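Local coordinates for protein L-lactate dehydrogenase (Trichomonas vaginalis, PDB 4UUN) that probably interconverts pyruvate and L-lactate with NADH as cofactor, as a lactate dehydrogenase belonging to the malate dehydrogenase family, at residues T10-Q15 / N47-L52; H38-P43 / A75-I80. All coordinates share one frame; numbering follows the deposited sequence. Where two conformers were deposited one is given.

Interaction 1 (T10-Q15 / N47-L52); sequences TGAAGQ and NRLTAL. With NAI (1,4-dihydronicotinamide adenine dinucleotide), chain D.
The methyl of A13 lies against the flank of helix 46-57, its CB 3.8 Å from L49 N and close to the CB atoms of both R48 and L49, so the turn of the loop meets backbone as much as side chain. L49 reaches back alongside: with CG anti to its backbone N (chi1 -170°), CD1 comes to 3.8 Å from A12 CB. One helical turn on, L52, in one of its two conformers, brings the CD2 methyl into van der Waals contact with A12 O. No direct hydrogen bond joins 10-15 to 47-52. A water donates to R48 O at 2.9 Å and more weakly to A13 O, bridging the helix backbone and the loop.

In one of its two conformers R48, the exposed member, bends at chi3 (-90°) and brings its guanidinium edge near NAI O3B, which lies 3.6 Å from NH1. This is proximity, not a hydrogen bond. The loop itself is the glycine-rich dinucleotide-binding loop of a Rossmann fold, linking strand 5-10 to helix 15-25. G11 CA passes 3.2 Å from NAI O4B, a spacing that leaves no place for a CB. At the start of helix 15-25, Q15 N donates almost straight to NAI O2A (169°), while Q15 NE2 reaches NAI O1N at 3.0 Å. R236 holds Q15 OE1.

Helix 46-57 thus backs the loop with small apolar contacts and one water, leaving the backbone and side-chain N-H groups of Q15 to grip both phosphates; the N-terminus of helix 15-25, with G14 at the N-cap position, would probably stabilise their negative charge.

Interaction 2 (H38-P43 / A75-I80); sequences HLLDIP and AAFKDI. With NAI (1,4-dihydronicotinamide adenine dinucleotide), chain D.
With CG beside the backbone N (chi1 -62°) and the ring turned by chi2 of -118°, H38 lays its imidazole along the end of helix 73-77, ND1 facing A75 O. L40, two residues on and on the same side of strand 35-40, has CG anti to its backbone N, which brings both methyls round the CB of A76.

H38 ND1 donates to A75 O over 2.9 Å; the acceptor lies practically in the ring plane, and the bond is bent (150°). A76 O is also close to ND1, but at a poor angle for a bond. One face of the ring is covered by I80: CG2 stands 3.9 Å from the ring centroid, nearly on the normal, a CH-pi contact. H6 of strand 5-10 takes part in a hydrogen bond with NE2, so both ring nitrogens are engaged. Further along the strand, L40 CB packs on A76 CB at 3.9 Å, and L40 CD2 meets F77 CE2 at 4.1 Å. F77 also packs on T111 and L115 of helix 97-118.

Beyond the strand end, D41 holds the adenosine ribose: OD1 accepts from NAI O2B at 2.5 Å, very short, and OD2 from NAI O3B at 2.6 Å. I42 N donates to the anti lone pair of D41 OD1, steadying the carboxylate, while I42 CG2 touches the adenine.

An acidic residue after the second strand, bound to both ribose hydroxyls, is the Rossmann-fold signature of NAD preference; the buried histidine, gripped at both nitrogens and covered on one face by I80, ties that strand to the helix end.

Overall arrangement
Interactions 1 and 2 lie about 12 Å apart, centre to centre, in the Rossmann domain, and their segments alternate along the chain: strand 35-40 is followed, after the loop through D41, by helix 46-57. They join where the loop 10-15 meets the end of 38-43. A12 N approaches L40 O at 3.0 Å and A13 N approaches D41 OD2 at 3.0 Å, both probable hydrogen bonds, so D41 is shared between the loop backbone and the cofactor. Together they hold the adenosine ribose and the diphosphate of NADH: interaction 1 supplies groups for the phosphates, interaction 2 the carboxylate for the ribose hydroxyls. N130, S88, I16 and I128 add further bonds to the cofactor.

Interaction 1 (T10-Q15 / N47-L52)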
loop_
_atom_site.group_PDB
_atom_site.type_symbol
_atom_site.label_atom_id
_atom_site.label_comp_id
_atom_site.label_asym_id
_atom_site.label_seq_id
_atom_site.Cartn_x
_atom_site.Cartn_y
_atom_site.Cartn_z
ATOM N N THR B 10 -4.113 -10.224 -12.084
ATOM C CA THR B 10 -3.912 -9.918 -13.505
ATOM C C THR B 10 -3.616 -8.439 -13.652
ATOM O O THR B 10 -3.921 -7.653 -12.758
ATOM C CB THR B 10 -5.145 -10.261 -14.376
ATOM O OG1 THR B 10 -6.244 -9.412 -14.025
ATOM C CG2 THR B 10 -5.546 -11.721 -14.214
ATOM N N GLY B 11 -3.039 -8.056 -14.787
ATOM C CA GLY B 11 -2.556 -6.697 -14.974
ATOM C C GLY B 11 -1.618 -6.302 -13.840
ATOM O O GLY B 11 -1.591 -5.154 -13.402
ATOM N N ALA B 12 -0.841 -7.272 -13.374
ATOM C CA ALA B 12 -0.070 -7.127 -12.138
ATOM C C ALA B 12 0.941 -5.983 -12.155
ATOM O O ALA B 12 1.318 -5.496 -11.100
ATOM C CB ALA B 12 0.633 -8.441 -11.790
ATOM N N ALA B 13 1.375 -5.551 -13.335
ATOM C CA ALA B 13 2.409 -4.519 -13.427
ATOM C C ALA B 13 1.868 -3.085 -13.420
ATOM O O ALA B 13 2.644 -2.133 -13.460
ATOM C CB ALA B 13 3.253 -4.742 -14.663
ATOM N N GLY B 14 0.551 -2.928 -13.383
ATOM C CA GLY B 14 -0.052 -1.607 -13.359
ATOM C C GLY B 14 -0.065 -1.013 -11.965
ATOM O O GLY B 14 0.483 -1.608 -11.041
ATOM N N GLN B 15 -0.702 0.150 -11.818
ATOM C CA GLN B 15 -0.777 0.862 -10.541
ATOM C C GLN B 15 -1.412 0.022 -9.442
ATOM O O GLN B 15 -0.895 -0.082 -8.327
ATOM C CB GLN B 15 -1.632 2.121 -10.679
ATOM C CG GLN B 15 -1.062 3.235 -11.527
ATOM C CD GLN B 15 -1.960 4.467 -11.503
ATOM O OE1 GLN B 15 -1.547 5.544 -11.077
ATOM N NE2 GLN B 15 -3.203 4.302 -11.948
ATOM N N ASN B 47 9.007 -5.702 -18.174
ATOM C CA ASN B 47 10.070 -4.999 -17.458
ATOM C C ASN B 47 9.529 -4.364 -16.180
ATOM O O ASN B 47 10.171 -4.426 -15.130
ATOM C CB ASN B 47 10.747 -3.940 -18.334
ATOM C CG ASN B 47 11.784 -4.531 -19.273
ATOM O OD1 ASN B 47 12.190 -5.686 -19.133
ATOM N ND2 ASN B 47 12.230 -3.729 -20.230
ATOM N N ARG B 48 8.350 -3.754 -16.280
ATOM C CA ARG B 48 7.683 -3.174 -15.119
ATOM C C ARG B 48 7.339 -4.268 -14.115
ATOM O O ARG B 48 7.416 -4.061 -12.904
ATOM C CB ARG B 48 6.404 -2.442 -15.536
ATOM C CG ARG B 48 6.625 -1.085 -16.190
ATOM C CD ARG B 48 5.299 -0.446 -16.610
ATOM N NE ARG B 48 4.901 -0.816 -17.973
ATOM C CZ ARG B 48 3.711 -1.302 -18.324
ATOM N NH1 ARG B 48 2.752 -1.499 -17.424
ATOM N NH2 ARG B 48 3.475 -1.594 -19.597
ATOM N N LEU B 49 6.960 -5.434 -14.628
ATOM C CA LEU B 49 6.599 -6.567 -13.786
ATOM C C LEU B 49 7.819 -7.070 -13.020
ATOM O O LEU B 49 7.732 -7.403 -11.837
ATOM C CB LEU B 49 6.007 -7.697 -14.629
ATOM C CG LEU B 49 5.357 -8.849 -13.853
ATOM C CD1 LEU B 49 4.264 -8.351 -12.916
ATOM C CD2 LEU B 49 4.792 -9.883 -14.809
ATOM N N THR B 50 8.959 -7.125 -13.698
ATOM C CA THR B 50 10.211 -7.496 -13.045
ATOM C C THR B 50 10.559 -6.513 -11.931
ATOM O O THR B 50 11.000 -6.922 -10.860
ATOM C CB THR B 50 11.360 -7.545 -14.047
ATOM O OG1 THR B 50 11.079 -8.550 -15.023
ATOM C CG2 THR B 50 12.693 -7.866 -13.354
ATOM N N ALA B 51 10.369 -5.223 -12.191
ATOM C CA ALA B 51 10.638 -4.196 -11.191
ATOM C C ALA B 51 9.770 -4.417 -9.953
ATOM O O ALA B 51 10.213 -4.213 -8.822
ATOM C CB ALA B 51 10.373 -2.824 -11.768
ATOM N N LEU B 52 8.527 -4.830 -10.173
ATOM C CA LEU B 52 7.619 -5.119 -9.069
ATOM C C LEU B 52 8.144 -6.267 -8.214
ATOM O O LEU B 52 8.170 -6.172 -6.991
ATOM C CB LEU B 52 6.219 -5.456 -9.589
ATOM C CG LEU B 52 5.292 -6.172 -8.597
ATOM C CD1 LEU B 52 5.074 -5.330 -7.349
ATOM C CD2 LEU B 52 3.965 -6.509 -9.253
HETATM P PA NAI D . -2.903 0.445 -15.448
HETATM O O1A NAI D . -3.058 0.899 -16.880
HETATM O O2A NAI D . -1.917 1.139 -14.533
HETATM O O5B NAI D . -2.559 -1.130 -15.453
HETATM C C5B NAI D . -3.332 -2.099 -16.157
HETATM C C4B NAI D . -2.465 -3.331 -16.388
HETATM O O4B NAI D . -3.195 -4.359 -17.069
HETATM C C3B NAI D . -1.240 -3.034 -17.249
HETATM O O3B NAI D . -0.068 -3.474 -16.555
HETATM C C2B NAI D . -1.455 -3.815 -18.539
HETATM O O2B NAI D . -0.241 -4.273 -19.147
HETATM C C1B NAI D . -2.314 -4.955 -18.029
HETATM N N9A NAI D . -3.071 -5.717 -19.050
HETATM C C8A NAI D . -3.714 -5.258 -20.145
HETATM N N7A NAI D . -4.299 -6.292 -20.813
HETATM C C5A NAI D . -4.030 -7.428 -20.136
HETATM C C6A NAI D . -4.339 -8.873 -20.276
HETATM N N6A NAI D . -5.076 -9.333 -21.317
HETATM N N1A NAI D . -3.854 -9.717 -19.329
HETATM C C2A NAI D . -3.117 -9.285 -18.279
HETATM N N3A NAI D . -2.797 -7.987 -18.100
HETATM C C4A NAI D . -3.212 -7.039 -18.977
HETATM O O3 NAI D . -4.357 0.502 -14.760
HETATM P PN NAI D . -4.879 0.493 -13.237
HETATM O O1N NAI D . -4.894 1.918 -12.722
HETATM O O2N NAI D . -4.126 -0.585 -12.489
HETATM O O5D NAI D . -6.406 0.022 -13.427
HETATM C C5D NAI D . -6.658 -1.241 -14.023
HETATM C C4D NAI D . -8.149 -1.440 -14.248
HETATM O O4D NAI D . -8.902 -1.429 -13.031
HETATM C C3D NAI D . -8.750 -0.346 -15.111
HETATM O O3D NAI D . -8.543 -0.633 -16.502
HETATM C C2D NAI D . -10.208 -0.360 -14.704
HETATM O O2D NAI D . -10.924 -1.168 -15.635
HETATM C C1D NAI D . -10.248 -1.029 -13.328
HETATM N N1N NAI D . -10.820 -0.192 -12.250
HETATM C C2N NAI D . -11.835 -0.702 -11.548
HETATM C C3N NAI D . -12.469 -0.034 -10.507
HETATM C C7N NAI D . -13.616 -0.662 -9.731
HETATM O O7N NAI D . -13.966 -0.367 -8.597
HETATM N N7N NAI D . -14.336 -1.646 -10.314
HETATM C C4N NAI D . -11.995 1.341 -10.113
HETATM C C5N NAI D . -10.879 1.798 -10.936
HETATM C C6N NAI D . -10.336 1.022 -11.960
HETATM O O HOH W 1 5.439 -2.413 -11.564
#

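Interaction 2 (H38-P43 / A75-I80)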
loop_
_atom_site.group_PDB
_atom_site.type_symbol
_atom_site.label_atom_id
_atom_site.label_comp_id
_atom_site.label_asym_id
_atom_site.label_seq_id
_atom_site.Cartn_x
_atom_site.Cartn_y
_atom_site.Cartn_z
ATOM N N HIS B 38 0.677 -15.246 -7.900
ATOM C CA HIS B 38 0.756 -15.423 -9.348
ATOM C C HIS B 38 0.510 -14.064 -9.977
ATOM O O HIS B 38 -0.560 -13.475 -9.803
ATOM C CB HIS B 38 -0.295 -16.418 -9.843
ATOM C CG HIS B 38 -0.136 -17.791 -9.278
ATOM N ND1 HIS B 38 0.112 -18.895 -10.063
ATOM C CD2 HIS B 38 -0.193 -18.240 -8.002
ATOM C CE1 HIS B 38 0.207 -19.965 -9.296
ATOM N NE2 HIS B 38 0.022 -19.594 -8.042
ATOM N N LEU B 39 1.503 -13.568 -10.703
ATOM C CA LEU B 39 1.479 -12.205 -11.216
ATOM C C LEU B 39 1.471 -12.222 -12.747
ATOM O O LEU B 39 2.487 -12.526 -13.378
ATOM C CB LEU B 39 2.688 -11.444 -10.661
ATOM C CG LEU B 39 2.774 -11.387 -9.126
ATOM C CD1 LEU B 39 4.133 -10.864 -8.682
ATOM C CD2 LEU B 39 1.666 -10.531 -8.517
ATOM N N LEU B 40 0.309 -11.917 -13.335
ATOM C CA LEU B 40 0.111 -12.010 -14.783
ATOM C C LEU B 40 0.045 -10.642 -15.450
ATOM O O LEU B 40 -0.693 -9.759 -15.009
ATOM C CB LEU B 40 -1.188 -12.777 -15.095
ATOM C CG LEU B 40 -1.565 -12.966 -16.575
ATOM C CD1 LEU B 40 -0.575 -13.877 -17.292
ATOM C CD2 LEU B 40 -2.979 -13.512 -16.725
ATOM N N ASP B 41 0.807 -10.467 -16.522
ATOM C CA ASP B 41 0.643 -9.288 -17.371
ATOM C C ASP B 41 1.012 -9.637 -18.815
ATOM O O ASP B 41 1.163 -10.812 -19.151
ATOM C CB ASP B 41 1.457 -8.105 -16.838
ATOM C CG ASP B 41 0.786 -6.762 -17.111
ATOM O OD1 ASP B 41 0.392 -6.522 -18.272
ATOM O OD2 ASP B 41 0.633 -5.949 -16.166
ATOM N N ILE B 42 1.118 -8.624 -19.671
ATOM C CA ILE B 42 1.441 -8.848 -21.083
ATOM C C ILE B 42 2.907 -8.503 -21.374
ATOM O O ILE B 42 3.528 -7.745 -20.632
ATOM C CB ILE B 42 0.512 -8.034 -22.005
ATOM C CG1 ILE B 42 0.547 -6.550 -21.636
ATOM C CG2 ILE B 42 -0.906 -8.564 -21.908
ATOM C CD1 ILE B 42 -0.068 -5.646 -22.689
ATOM N N PRO B 43 3.469 -9.056 -22.467
ATOM C CA PRO B 43 4.896 -8.883 -22.765
ATOM C C PRO B 43 5.432 -7.443 -22.743
ATOM O O PRO B 43 6.541 -7.249 -22.252
ATOM C CB PRO B 43 5.031 -9.504 -24.161
ATOM C CG PRO B 43 3.995 -10.557 -24.176
ATOM C CD PRO B 43 2.827 -9.964 -23.436
ATOM N N ALA B 75 0.546 -20.881 -16.074
ATOM C CA ALA B 75 1.352 -20.581 -14.895
ATOM C C ALA B 75 0.610 -19.650 -13.938
ATOM O O ALA B 75 0.752 -19.763 -12.726
ATOM C CB ALA B 75 2.688 -19.968 -15.301
ATOM N N ALA B 76 -0.191 -18.744 -14.489
ATOM C CA ALA B 76 -0.901 -17.747 -13.681
ATOM C C ALA B 76 -2.100 -18.322 -12.923
ATOM O O ALA B 76 -2.388 -17.893 -11.803
ATOM C CB ALA B 76 -1.354 -16.592 -14.566
ATOM N N PHE B 77 -2.802 -19.278 -13.530
ATOM C CA PHE B 77 -4.082 -19.753 -12.996
ATOM C C PHE B 77 -3.986 -21.088 -12.267
ATOM O O PHE B 77 -4.933 -21.500 -11.600
ATOM C CB PHE B 77 -5.112 -19.884 -14.126
ATOM C CG PHE B 77 -5.636 -18.564 -14.631
ATOM C CD1 PHE B 77 -6.750 -17.982 -14.054
ATOM C CD2 PHE B 77 -5.022 -17.912 -15.687
ATOM C CE1 PHE B 77 -7.234 -16.773 -14.520
ATOM C CE2 PHE B 77 -5.503 -16.702 -16.158
ATOM C CZ PHE B 77 -6.608 -16.133 -15.568
ATOM N N LYS B 78 -2.856 -21.770 -12.395
ATOM C CA LYS B 78 -2.741 -23.135 -11.882
ATOM C C LYS B 78 -2.892 -23.227 -10.364
ATOM O O LYS B 78 -2.085 -22.678 -9.613
ATOM C CB LYS B 78 -1.407 -23.758 -12.310
ATOM C CG LYS B 78 -1.260 -25.234 -11.968
ATOM C CD LYS B 78 -2.348 -26.068 -12.631
ATOM C CE LYS B 78 -1.966 -27.541 -12.707
ATOM N NZ LYS B 78 -1.701 -28.139 -11.368
ATOM N N ASP B 79 -3.934 -23.932 -9.934
ATOM C CA ASP B 79 -4.159 -24.259 -8.522
ATOM C C ASP B 79 -4.362 -23.044 -7.606
ATOM O O ASP B 79 -4.106 -23.122 -6.403
ATOM C CB ASP B 79 -3.021 -25.144 -7.986
ATOM C CG ASP B 79 -3.006 -26.537 -8.613
ATOM O OD1 ASP B 79 -4.050 -26.985 -9.137
ATOM O OD2 ASP B 79 -1.945 -27.189 -8.566
ATOM N N ILE B 80 -4.842 -21.931 -8.157
ATOM C CA ILE B 80 -5.034 -20.723 -7.355
ATOM C C ILE B 80 -6.252 -20.823 -6.434
ATOM O O ILE B 80 -7.234 -21.494 -6.754
ATOM C CB ILE B 80 -5.162 -19.461 -8.231
ATOM C CG1 ILE B 80 -6.363 -19.571 -9.179
ATOM C CG2 ILE B 80 -3.881 -19.237 -9.010
ATOM C CD1 ILE B 80 -6.659 -18.297 -9.936
HETATM P PA NAI D . -2.903 0.445 -15.448
HETATM O O1A NAI D . -3.058 0.899 -16.880
HETATM O O2A NAI D . -1.917 1.139 -14.533
HETATM O O5B NAI D . -2.559 -1.130 -15.453
HETATM C C5B NAI D . -3.332 -2.099 -16.157
HETATM C C4B NAI D . -2.465 -3.331 -16.388
HETATM O O4B NAI D . -3.195 -4.359 -17.069
HETATM C C3B NAI D . -1.240 -3.034 -17.249
HETATM O O3B NAI D . -0.068 -3.474 -16.555
HETATM C C2B NAI D . -1.455 -3.815 -18.539
HETATM O O2B NAI D . -0.241 -4.273 -19.147
HETATM C C1B NAI D . -2.314 -4.955 -18.029
HETATM N N9A NAI D . -3.071 -5.717 -19.050
HETATM C C8A NAI D . -3.714 -5.258 -20.145
HETATM N N7A NAI D . -4.299 -6.292 -20.813
HETATM C C5A NAI D . -4.030 -7.428 -20.136
HETATM C C6A NAI D . -4.339 -8.873 -20.276
HETATM N N6A NAI D . -5.076 -9.333 -21.317
HETATM N N1A NAI D . -3.854 -9.717 -19.329
HETATM C C2A NAI D . -3.117 -9.285 -18.279
HETATM N N3A NAI D . -2.797 -7.987 -18.100
HETATM C C4A NAI D . -3.212 -7.039 -18.977
HETATM O O3 NAI D . -4.357 0.502 -14.760
HETATM P PN NAI D . -4.879 0.493 -13.237
HETATM O O1N NAI D . -4.894 1.918 -12.722
HETATM O O2N NAI D . -4.126 -0.585 -12.489
HETATM O O5D NAI D . -6.406 0.022 -13.427
HETATM C C5D NAI D . -6.658 -1.241 -14.023
HETATM C C4D NAI D . -8.149 -1.440 -14.248
HETATM O O4D NAI D . -8.902 -1.429 -13.031
HETATM C C3D NAI D . -8.750 -0.346 -15.111
HETATM O O3D NAI D . -8.543 -0.633 -16.502
HETATM C C2D NAI D . -10.208 -0.360 -14.704
HETATM O O2D NAI D . -10.924 -1.168 -15.635
HETATM C C1D NAI D . -10.248 -1.029 -13.328
HETATM N N1N NAI D . -10.820 -0.192 -12.250
HETATM C C2N NAI D . -11.835 -0.702 -11.548
HETATM C C3N NAI D . -12.469 -0.034 -10.507
HETATM C C7N NAI D . -13.616 -0.662 -9.731
HETATM O O7N NAI D . -13.966 -0.367 -8.597
HETATM N N7N NAI D . -14.336 -1.646 -10.314
HETATM C C4N NAI D . -11.995 1.341 -10.113
HETATM C C5N NAI D . -10.879 1.798 -10.936
HETATM C C6N NAI D . -10.336 1.022 -11.960
#